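Local coordinates for protein 2-aminomuconic 6-semialdehyde dehydrogenase (Pseudomonas sp., PDB 7BZV) that catalyses the NAD+-dependent oxidation of 2-aminomuconic 6-semialdehyde, a step in the meta-cleavage breakdown of 2-aminophenol, at residues Ala260-Asp265 with Val293-Pro298; Thr351-Gly356 with Pro373-Gly378; Gly416-Ile421 with Ile440-Thr445. All coordinates share one frame; numbering follows the deposited sequence.

Contact 1. Residues Ala260-Asp265 with Val293-Pro298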
# COMPACT_ATOMS: atom_id res chain seq x y z
N ALA B 260 -17.57 26.92 7.68
CA ALA B 260 -17.21 26.57 9.05
C ALA B 260 -18.47 26.22 9.80
O ALA B 260 -19.47 26.95 9.72
CB ALA B 260 -16.51 27.74 9.74
N VAL B 261 -18.41 25.13 10.57
CA VAL B 261 -19.54 24.63 11.34
C VAL B 261 -19.12 24.54 12.81
O VAL B 261 -18.28 23.71 13.17
CB VAL B 261 -20.02 23.25 10.83
CG1 VAL B 261 -21.24 22.80 11.57
CG2 VAL B 261 -20.32 23.32 9.37
N ILE B 262 -19.76 25.35 13.66
CA ILE B 262 -19.38 25.50 15.06
C ILE B 262 -20.54 25.04 15.94
O ILE B 262 -21.59 25.69 16.00
CB ILE B 262 -18.97 26.94 15.38
CG1 ILE B 262 -17.82 27.32 14.42
CG2 ILE B 262 -18.56 27.06 16.87
CD1 ILE B 262 -17.65 28.80 14.30
N PHE B 263 -20.35 23.92 16.62
CA PHE B 263 -21.32 23.36 17.54
C PHE B 263 -21.15 23.93 18.94
O PHE B 263 -20.07 24.35 19.37
CB PHE B 263 -21.22 21.82 17.57
CG PHE B 263 -21.74 21.17 16.31
CD1 PHE B 263 -23.09 20.84 16.18
CD2 PHE B 263 -20.90 20.93 15.25
CE1 PHE B 263 -23.57 20.28 15.01
CE2 PHE B 263 -21.36 20.33 14.06
CZ PHE B 263 -22.69 20.02 13.94
N ALA B 264 -22.26 23.92 19.67
CA ALA B 264 -22.28 24.48 21.01
C ALA B 264 -21.34 23.75 21.97
O ALA B 264 -20.88 24.36 22.95
CB ALA B 264 -23.72 24.45 21.54
N ASP B 265 -21.04 22.47 21.72
CA ASP B 265 -20.16 21.73 22.62
C ASP B 265 -18.68 21.92 22.27
O ASP B 265 -17.83 21.21 22.82
CB ASP B 265 -20.51 20.24 22.65
CG ASP B 265 -20.28 19.55 21.32
OD1 ASP B 265 -19.60 20.11 20.45
OD2 ASP B 265 -20.79 18.43 21.12
N VAL B 293 -20.16 30.89 7.82
CA VAL B 293 -19.98 30.38 9.17
C VAL B 293 -21.34 30.05 9.77
O VAL B 293 -22.16 30.95 9.97
CB VAL B 293 -19.24 31.38 10.07
CG1 VAL B 293 -19.12 30.80 11.45
CG2 VAL B 293 -17.87 31.68 9.53
N TYR B 294 -21.54 28.78 10.13
CA TYR B 294 -22.77 28.27 10.75
C TYR B 294 -22.48 28.02 12.23
O TYR B 294 -21.58 27.23 12.56
CB TYR B 294 -23.24 26.99 10.02
CG TYR B 294 -23.43 27.22 8.53
CD1 TYR B 294 -24.62 27.72 8.02
CD2 TYR B 294 -22.40 26.95 7.64
CE1 TYR B 294 -24.78 27.97 6.65
CE2 TYR B 294 -22.55 27.17 6.29
CZ TYR B 294 -23.74 27.70 5.80
OH TYR B 294 -23.85 27.93 4.45
N VAL B 295 -23.23 28.69 13.12
CA VAL B 295 -23.01 28.55 14.56
C VAL B 295 -24.29 28.02 15.19
O VAL B 295 -25.37 28.58 14.97
CB VAL B 295 -22.61 29.90 15.20
CG1 VAL B 295 -22.28 29.72 16.68
CG2 VAL B 295 -21.47 30.52 14.39
N GLU B 296 -24.17 26.94 15.96
CA GLU B 296 -25.34 26.37 16.61
C GLU B 296 -26.01 27.42 17.50
O GLU B 296 -25.35 28.14 18.27
CB GLU B 296 -24.95 25.13 17.38
CG GLU B 296 -26.14 24.25 17.67
CD GLU B 296 -25.81 23.05 18.54
OE1 GLU B 296 -24.62 22.75 18.79
OE2 GLU B 296 -26.78 22.40 18.96
N ARG B 297 -27.33 27.50 17.38
CA ARG B 297 -28.10 28.61 17.94
C ARG B 297 -27.74 28.95 19.39
O ARG B 297 -27.61 30.14 19.70
CB ARG B 297 -29.60 28.30 17.84
CG ARG B 297 -30.61 29.42 18.21
CD ARG B 297 -31.97 29.28 17.43
NE ARG B 297 -32.04 30.46 16.59
CZ ARG B 297 -32.21 30.47 15.29
NH1 ARG B 297 -32.41 29.35 14.62
NH2 ARG B 297 -32.19 31.63 14.66
N PRO B 298 -27.60 27.99 20.30
CA PRO B 298 -27.35 28.36 21.71
C PRO B 298 -26.05 29.11 21.96
O PRO B 298 -25.94 29.75 23.02
CB PRO B 298 -27.36 27.01 22.44
CG PRO B 298 -28.23 26.11 21.57
CD PRO B 298 -27.90 26.55 20.14
O HOH W 1 -23.32 20.99 20.45

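Contact 2. Residues Thr351-Gly356 with Pro373-Gly378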
# COMPACT_ATOMS: atom_id res chain seq x y z
N THR B 351 -26.36 43.03 8.01
CA THR B 351 -25.90 43.66 9.23
C THR B 351 -24.39 43.48 9.34
O THR B 351 -23.88 42.36 9.21
CB THR B 351 -26.58 43.06 10.44
OG1 THR B 351 -27.98 43.23 10.31
CG2 THR B 351 -26.09 43.71 11.74
N PHE B 352 -23.68 44.57 9.57
CA PHE B 352 -22.24 44.53 9.74
C PHE B 352 -21.92 44.44 11.22
O PHE B 352 -22.16 45.40 11.96
CB PHE B 352 -21.57 45.75 9.12
CG PHE B 352 -21.49 45.68 7.64
CD1 PHE B 352 -22.63 45.86 6.88
CD2 PHE B 352 -20.30 45.39 7.01
CE1 PHE B 352 -22.58 45.78 5.51
CE2 PHE B 352 -20.23 45.30 5.64
CZ PHE B 352 -21.38 45.50 4.88
N LEU B 353 -21.38 43.29 11.65
CA LEU B 353 -20.94 43.10 13.03
C LEU B 353 -19.53 43.61 13.27
O LEU B 353 -19.16 43.86 14.42
CB LEU B 353 -20.96 41.62 13.44
CG LEU B 353 -22.32 40.96 13.32
CD1 LEU B 353 -22.23 39.51 13.79
CD2 LEU B 353 -23.33 41.77 14.13
N ALA B 354 -18.74 43.72 12.22
CA ALA B 354 -17.40 44.27 12.35
C ALA B 354 -16.96 44.72 10.97
O ALA B 354 -17.38 44.17 9.95
CB ALA B 354 -16.42 43.24 12.95
N GLY B 355 -16.16 45.77 10.95
CA GLY B 355 -15.48 46.17 9.75
C GLY B 355 -16.45 46.69 8.72
O GLY B 355 -17.43 47.38 9.03
N GLY B 356 -16.16 46.38 7.46
CA GLY B 356 -16.94 46.89 6.35
C GLY B 356 -16.34 48.07 5.63
O GLY B 356 -16.92 48.52 4.64
N PRO B 373 -10.95 43.75 8.45
CA PRO B 373 -11.58 42.44 8.71
C PRO B 373 -13.06 42.64 9.02
O PRO B 373 -13.43 43.48 9.84
CB PRO B 373 -10.79 41.90 9.90
CG PRO B 373 -10.18 43.13 10.57
CD PRO B 373 -9.94 44.10 9.46
N THR B 374 -13.91 41.86 8.37
CA THR B 374 -15.33 42.18 8.28
C THR B 374 -16.16 40.94 8.57
O THR B 374 -15.81 39.82 8.16
CB THR B 374 -15.65 42.78 6.90
OG1 THR B 374 -14.88 43.98 6.74
CG2 THR B 374 -17.13 43.13 6.71
N VAL B 375 -17.26 41.13 9.30
CA VAL B 375 -18.21 40.05 9.54
C VAL B 375 -19.60 40.59 9.26
O VAL B 375 -19.97 41.64 9.81
CB VAL B 375 -18.13 39.52 10.98
CG1 VAL B 375 -19.31 38.62 11.22
CG2 VAL B 375 -16.85 38.80 11.21
N ILE B 376 -20.39 39.87 8.45
CA ILE B 376 -21.77 40.26 8.21
C ILE B 376 -22.71 39.17 8.70
O ILE B 376 -22.31 38.02 8.93
CB ILE B 376 -22.05 40.58 6.73
CG1 ILE B 376 -21.64 39.40 5.83
CG2 ILE B 376 -21.32 41.85 6.30
CD1 ILE B 376 -22.05 39.54 4.35
N ALA B 377 -23.98 39.55 8.83
CA ALA B 377 -25.03 38.67 9.33
C ALA B 377 -26.37 39.13 8.78
O ALA B 377 -26.50 40.22 8.22
CB ALA B 377 -25.05 38.66 10.87
N GLY B 378 -27.38 38.30 8.98
CA GLY B 378 -28.73 38.68 8.68
C GLY B 378 -29.26 38.22 7.33
O GLY B 378 -30.43 38.46 7.04

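Contact 3. Residues Gly416-Ile421 with Ile440-Thr445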
# COMPACT_ATOMS: atom_id res chain seq x y z
N GLY B 416 -16.48 23.15 -3.54
CA GLY B 416 -16.22 22.14 -2.54
C GLY B 416 -14.75 21.94 -2.28
O GLY B 416 -14.17 20.84 -2.50
N LEU B 417 -14.15 23.01 -1.77
CA LEU B 417 -12.73 22.96 -1.49
C LEU B 417 -12.46 22.43 -0.08
O LEU B 417 -11.75 21.44 0.07
CB LEU B 417 -12.06 24.32 -1.64
CG LEU B 417 -10.53 24.23 -1.60
CD1 LEU B 417 -9.95 23.20 -2.57
CD2 LEU B 417 -9.95 25.63 -1.90
N ALA B 418 -12.96 23.14 0.95
CA ALA B 418 -12.63 22.85 2.34
C ALA B 418 -13.78 23.13 3.30
O ALA B 418 -14.73 23.87 2.99
CB ALA B 418 -11.42 23.66 2.81
N ALA B 419 -13.67 22.53 4.50
CA ALA B 419 -14.56 22.81 5.61
C ALA B 419 -13.79 22.72 6.92
O ALA B 419 -12.74 22.08 7.00
CB ALA B 419 -15.75 21.84 5.65
N THR B 420 -14.30 23.42 7.94
CA THR B 420 -13.73 23.33 9.29
C THR B 420 -14.88 23.21 10.29
O THR B 420 -15.80 24.03 10.30
CB THR B 420 -12.84 24.54 9.61
OG1 THR B 420 -12.30 24.42 10.95
CG2 THR B 420 -13.59 25.85 9.48
N ILE B 421 -14.83 22.15 11.10
CA ILE B 421 -15.88 21.74 12.03
C ILE B 421 -15.32 21.78 13.45
O ILE B 421 -14.28 21.17 13.71
CB ILE B 421 -16.31 20.29 11.77
CG1 ILE B 421 -16.57 20.00 10.28
CG2 ILE B 421 -17.51 19.90 12.62
CD1 ILE B 421 -17.67 20.79 9.77
N ILE B 440 -10.92 18.71 1.70
CA ILE B 440 -10.27 18.63 3.01
C ILE B 440 -11.23 19.13 4.07
O ILE B 440 -11.76 20.23 3.97
CB ILE B 440 -8.94 19.41 3.04
CG1 ILE B 440 -8.36 19.41 4.45
CG2 ILE B 440 -9.12 20.86 2.61
CD1 ILE B 440 -7.74 18.20 4.86
N SER B 441 -11.49 18.30 5.07
CA SER B 441 -12.49 18.55 6.09
C SER B 441 -11.78 18.48 7.44
O SER B 441 -11.46 17.40 7.91
CB SER B 441 -13.62 17.54 5.96
OG SER B 441 -14.78 17.92 6.67
N TRP B 442 -11.53 19.63 8.05
CA TRP B 442 -10.76 19.73 9.29
C TRP B 442 -11.70 19.68 10.48
O TRP B 442 -12.78 20.27 10.45
CB TRP B 442 -9.98 21.05 9.34
CG TRP B 442 -8.78 21.09 8.50
CD1 TRP B 442 -7.65 20.36 8.66
CD2 TRP B 442 -8.56 21.95 7.38
NE1 TRP B 442 -6.73 20.71 7.70
CE2 TRP B 442 -7.27 21.67 6.89
CE3 TRP B 442 -9.32 22.92 6.74
CZ2 TRP B 442 -6.75 22.31 5.77
CZ3 TRP B 442 -8.79 23.59 5.65
CH2 TRP B 442 -7.52 23.27 5.17
N VAL B 443 -11.25 19.03 11.54
CA VAL B 443 -11.99 18.99 12.79
C VAL B 443 -11.12 19.58 13.91
O VAL B 443 -10.03 19.09 14.18
CB VAL B 443 -12.44 17.59 13.17
CG1 VAL B 443 -13.17 17.69 14.52
CG2 VAL B 443 -13.35 16.94 12.11
N ASN B 444 -11.63 20.65 14.55
CA ASN B 444 -10.96 21.35 15.65
C ASN B 444 -9.60 21.88 15.25
O ASN B 444 -8.69 21.93 16.06
CB ASN B 444 -10.87 20.45 16.88
CG ASN B 444 -12.23 20.16 17.48
OD1 ASN B 444 -13.21 20.88 17.24
ND2 ASN B 444 -12.32 19.06 18.21
N THR B 445 -9.47 22.28 13.99
CA THR B 445 -8.29 22.95 13.45
C THR B 445 -8.70 23.51 12.08
O THR B 445 -9.84 23.36 11.64
CB THR B 445 -7.12 21.98 13.39
OG1 THR B 445 -5.93 22.67 13.05
CG2 THR B 445 -7.35 20.91 12.34

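Contact 1. Residues Ala260-Asp265 with Val293-Pro298
The beta-alpha-beta unit of strand 258-262, helix 268-280 and strand 290-296 closes here, with Ala-260, Val-261 and Ile-262 running parallel to Val-293, Tyr-294 and Val-295. Three backbone hydrogen bonds alternate between the strands: Tyr-294 N to Ala-260 O, Ile-262 N to Tyr-294 O, and Glu-296 N to Ile-262 O. On the face shared by Ile-262 and the two valines, Ile-262 CD1 approaches Val-293 CG1 to 3.8 Å and Val-295 CG2 to 4.2 Å, one methyl bridging two residues of the next strand. CG1 of Ile-262 stands anti to the carbonyl carbon (chi1 -57°), which leads its branch back along the strand to Val-293. Past the ladder the carboxylate of Glu-296 takes over as acceptor. Its CG is anti to the backbone N (chi1 -161°) and the chain beyond is extended, which carries OE1 out to Ala-264 N; this N donates to OE1 in a nearly straight bond of 2.8 Å, on the anti side of the carboxylate and 28° out of its plane. OE1 also accepts a hydrogen from a water at 2.7 Å, itself bound by Asp-265 N, and meets the edge of the Phe-263 ring at CD1, 3.6 Å away. An alanine in place of Glu-296 would probably leave Ala-264 N and the water without this acceptor and let the turn after Ile-262 shift. Helices 268-280 and 297-312 pack on the Ile-262 side, through Met-271, Met-275 and Phe-303; helix 403-411 sets Val-406 against Val-261 and Tyr-294, while strands 418-422 and 394-400 flank the pair.

Contact 2. Residues Thr351-Gly356 with Pro373-Gly378
Leu-353 reaches across to Val-375 and Ala-377 with its CB and its CD1 methyl. Its CB sits 3.8 Å from Val-375 O and a little farther from Val-375 CG1. CG is anti to the carbonyl carbon (chi1 -58°) and CD1 then continues anti to CA, which carries that methyl to 4.0 Å from Val-375 CG1 and 4.1 Å from Ala-377 CB, at the tip. The backbone beneath this side chain is a classic beta bulge: Leu-353 N donates to Val-375 O at 2.8 Å, and Ala-354 N adds a weak bond to the same oxygen, so two residues face one. The bulge shifts the register of strand 351-354, an outermost strand of a seven-stranded mixed sheet within the chain, which lies antiparallel to strand 374-377. On the opposite face of the pair, Ile-376 CG2 forms a CH-pi contact with the Phe-352 ring, 3.7 Å from its centroid and 14° off the normal; Arg-346 makes a cation-pi contact with the same ring. Beyond the bulge the chain turns through Gly-355, at positive phi, where a CB would run into Pro-373 O and Thr-374 OG1. Thr-374 OG1 fastens the turn, accepting Gly-356 N at 2.8 Å while also bonding to Glu-372 O. Thr-374 CG2 lies 3.4 Å from Ala-354 O.

Contact 3. Residues Gly416-Ile421 with Ile440-Thr445
Hydrogen bonds between backbones join Ala-418 to Ile-421 with Ile-440 to Val-443 in a parallel ladder. Ala-419 is bonded through both its N, to Ile-440 O, and its O, from Trp-442 N; Ile-421 does likewise with Trp-442 O and Asn-444 N. The longer Ile-440 N to Leu-417 O bond, 3.3 Å, starts the series. One side-chain hydroxyl adds to it: Thr-420 OG1, anti to the backbone N (chi1 180°), donates to Thr-445 O at 2.8 Å, tilted 28° from the carbonyl plane, and so ties the loop after strand 440-443 back to its neighbour. The other polar tips are held outside the pair, Ser-441 OG by Ser-433 O, Trp-442 NE1 by Leu-448 O and Asn-444 ND2 by Thr-423 O. Apolar contacts gather around Ala-418, whose CB meets Ile-440 CG2 at 3.6 Å and Trp-442 CZ3 at 3.9 Å. Within its own strand, Ile-440 CG1 lies 3.5 Å above the plane of the Trp-442 indole, toward its rim. The indole also leans on the backbone, Trp-442 CE3 lying 3.5 Å from Ala-419 O. Across the subunit boundary, Ile-440 to Val-443 pair in parallel with a strand of a second subunit, where Trp-442 packs on Cys-482 of that chain; Leu-426 of a third subunit touches Val-443 and Asn-444. The arrangement is a beta-alpha-beta unit, strand 418-422, helix 426-435 and strand 440-443, at the sheet edge that aldehyde dehydrogenases extend with a strand from their partner subunit.

All three contacts belong to one seven-stranded sheet and follow one another along the chain. Contact 2 occupies one outer end, contact 3 the other, and contact 1 lies in between; strand 394-400 separates contacts 1 and 2, whose centres are about 17 Å apart. Contacts 1 and 3 are neighbours, about 14 Å between centres: strands 258-262 and 418-422 lie side by side, with a probable hydrogen bond of 2.8 Å from Val-261 N to Thr-420 O. Contacts 2 and 3 stand about 23 Å apart. The sheet thus runs from an antiparallel edge at contact 2 to a subunit interface at contact 3, within the tetramer that NAD+ binding requires.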